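Long-range contact in cobalamin biosynthesis protein (Agrobacterium tumefaciens, PDB 3BY5), which probably takes part in cobalamin (vitamin B12) biosynthesis as a CbiG-type protein, its exact role being unsettled: residues L44-L49 / L67-Q72. Sequence-based numbering, arbitrary orientation.
Sequences LATAPL and LEIVAQ
Two donors grip the carbonyl oxygen E68 O: the T46 N-H, 2.9 Å from N to O and almost in line with the C=O, and the weaker CA-H of A45, whose CA lies 3.3 Å from E68 O. It sits mid-ladder where strand 43-46 pairs in parallel with edge strand 67-69, closing a beta-alpha-beta unit whose connection is helix 54-62. E68 N reaches back to L44 O at 2.9 Å, this time from above the carbonyl plane, 32° out of it, while V70 N meets T46 O nearly along its axis just as both strands end.

L44, L67, T46 and I69 share one face of the pair, where helix 54-62 covers L44 and T46. L67 has CG anti to its backbone N (chi1 -179°), which lays CD1 3.7 Å from L44 CB. T46 also sets OG1 anti to N (chi1 -168°), where I15 O on strand 11-17 accepts its hydrogen bond; CG2 is left between N and C and lies alongside I69, 3.8 Å from CG1. I69 is reached a second time beyond the strand, L49 crossing it at roughly a right angle to bring CD2 3.9 Å from I69 CD1. On the other face A45 and E68 pack against A106 of helix 98-107, and the extended E68 chain carries OE1 to Y43 OH.

Although outermost in its own chain, strand 67-69 pairs antiparallel with the second subunit, so the sheet runs on through the dimer, I69 meeting I69 of that subunit. Past the strand ends the two segments stay close: A71 is the N-cap of helix 72-84, and Q72, bent at chi2, brings OE1 to the CG–CD edge of the P48 ring, 3.5 Å from P48 CG.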
loop_
_atom_site.group_PDB
_atom_site.type_symbol
_atom_site.label_atom_id
_atom_site.label_comp_id
_atom_site.label_asym_id
_atom_site.label_seq_id
_atom_site.Cartn_x
_atom_site.Cartn_y
_atom_site.Cartn_z
ATOM N N LEU A 44 -4.350 3.404 -5.362
ATOM C CA LEU A 44 -4.582 4.487 -4.401
ATOM C C LEU A 44 -3.444 4.612 -3.398
ATOM O O LEU A 44 -2.772 3.629 -3.093
ATOM C CB LEU A 44 -5.890 4.276 -3.637
ATOM C CG LEU A 44 -7.226 4.470 -4.342
ATOM C CD1 LEU A 44 -8.334 4.259 -3.340
ATOM C CD2 LEU A 44 -7.324 5.850 -4.959
ATOM N N ALA A 45 -3.242 5.821 -2.881
ATOM C CA ALA A 45 -2.172 6.086 -1.915
ATOM C C ALA A 45 -2.555 7.164 -0.906
ATOM O O ALA A 45 -3.366 8.043 -1.201
ATOM C CB ALA A 45 -0.883 6.461 -2.623
ATOM N N THR A 46 -1.957 7.084 0.281
ATOM C CA THR A 46 -2.237 8.033 1.352
ATOM C C THR A 46 -1.059 8.208 2.299
ATOM O O THR A 46 -0.122 7.416 2.305
ATOM C CB THR A 46 -3.522 7.654 2.153
ATOM O OG1 THR A 46 -3.910 8.749 2.990
ATOM C CG2 THR A 46 -3.322 6.409 3.008
ATOM N N ALA A 47 -1.124 9.271 3.085
ATOM C CA ALA A 47 -0.170 9.543 4.144
ATOM C C ALA A 47 -0.621 8.757 5.369
ATOM O O ALA A 47 -1.740 8.246 5.365
ATOM C CB ALA A 47 -0.177 11.014 4.430
ATOM N N PRO A 48 0.231 8.666 6.386
ATOM C CA PRO A 48 -0.139 8.009 7.644
ATOM C C PRO A 48 -1.447 8.555 8.205
ATOM O O PRO A 48 -1.524 9.733 8.553
ATOM C CB PRO A 48 1.022 8.366 8.574
ATOM C CG PRO A 48 2.181 8.557 7.661
ATOM C CD PRO A 48 1.620 9.156 6.404
ATOM N N LEU A 49 -2.463 7.703 8.289
ATOM C CA LEU A 49 -3.824 8.155 8.551
ATOM C C LEU A 49 -4.047 8.397 10.040
ATOM O O LEU A 49 -3.374 7.804 10.883
ATOM C CB LEU A 49 -4.838 7.137 8.026
ATOM C CG LEU A 49 -4.324 5.709 7.829
ATOM C CD1 LEU A 49 -4.200 4.994 9.166
ATOM C CD2 LEU A 49 -5.233 4.936 6.886
ATOM N N LEU A 67 -4.548 0.051 -1.716
ATOM C CA LEU A 67 -4.164 1.284 -1.043
ATOM C C LEU A 67 -2.765 1.158 -0.470
ATOM O O LEU A 67 -2.449 0.168 0.164
ATOM C CB LEU A 67 -5.162 1.623 0.065
ATOM C CG LEU A 67 -4.927 2.909 0.859
ATOM C CD1 LEU A 67 -5.175 4.164 0.020
ATOM C CD2 LEU A 67 -5.797 2.911 2.101
ATOM N N GLU A 68 -1.923 2.155 -0.712
ATOM C CA GLU A 68 -0.640 2.217 -0.031
ATOM C C GLU A 68 -0.638 3.331 1.004
ATOM O O GLU A 68 -0.791 4.500 0.672
ATOM C CB GLU A 68 0.525 2.376 -1.010
ATOM C CG GLU A 68 1.888 2.277 -0.332
ATOM C CD GLU A 68 3.052 2.372 -1.304
ATOM O OE1 GLU A 68 2.920 1.883 -2.445
ATOM O OE2 GLU A 68 4.112 2.917 -0.920
ATOM N N ILE A 69 -0.488 2.953 2.267
ATOM C CA ILE A 69 -0.313 3.922 3.341
ATOM C C ILE A 69 1.189 4.149 3.481
ATOM O O ILE A 69 1.903 3.335 4.071
ATOM C CB ILE A 69 -0.950 3.447 4.665
ATOM C CG1 ILE A 69 -2.395 2.998 4.419
ATOM C CG2 ILE A 69 -0.870 4.556 5.734
ATOM C CD1 ILE A 69 -2.946 2.058 5.461
ATOM N N VAL A 70 1.651 5.251 2.898
ATOM C CA VAL A 70 3.072 5.538 2.749
ATOM C C VAL A 70 3.652 6.071 4.057
ATOM O O VAL A 70 3.118 7.019 4.621
ATOM C CB VAL A 70 3.300 6.559 1.605
ATOM C CG1 VAL A 70 4.762 6.820 1.407
ATOM C CG2 VAL A 70 2.694 6.050 0.312
ATOM N N ALA A 71 4.731 5.445 4.531
ATOM C CA ALA A 71 5.433 5.856 5.753
ATOM C C ALA A 71 5.967 7.280 5.657
ATOM O O ALA A 71 6.314 7.742 4.570
ATOM C CB ALA A 71 6.567 4.890 6.057
ATOM N N GLN A 72 6.036 7.965 6.798
ATOM C CA GLN A 72 6.465 9.368 6.866
ATOM C C GLN A 72 7.905 9.584 6.388
ATOM O O GLN A 72 8.211 10.616 5.799
ATOM C CB GLN A 72 6.277 9.913 8.289
ATOM C CG GLN A 72 6.252 11.445 8.405
ATOM C CD GLN A 72 4.955 12.069 7.901
ATOM O OE1 GLN A 72 3.858 11.579 8.183
ATOM N NE2 GLN A 72 5.077 13.166 7.161
#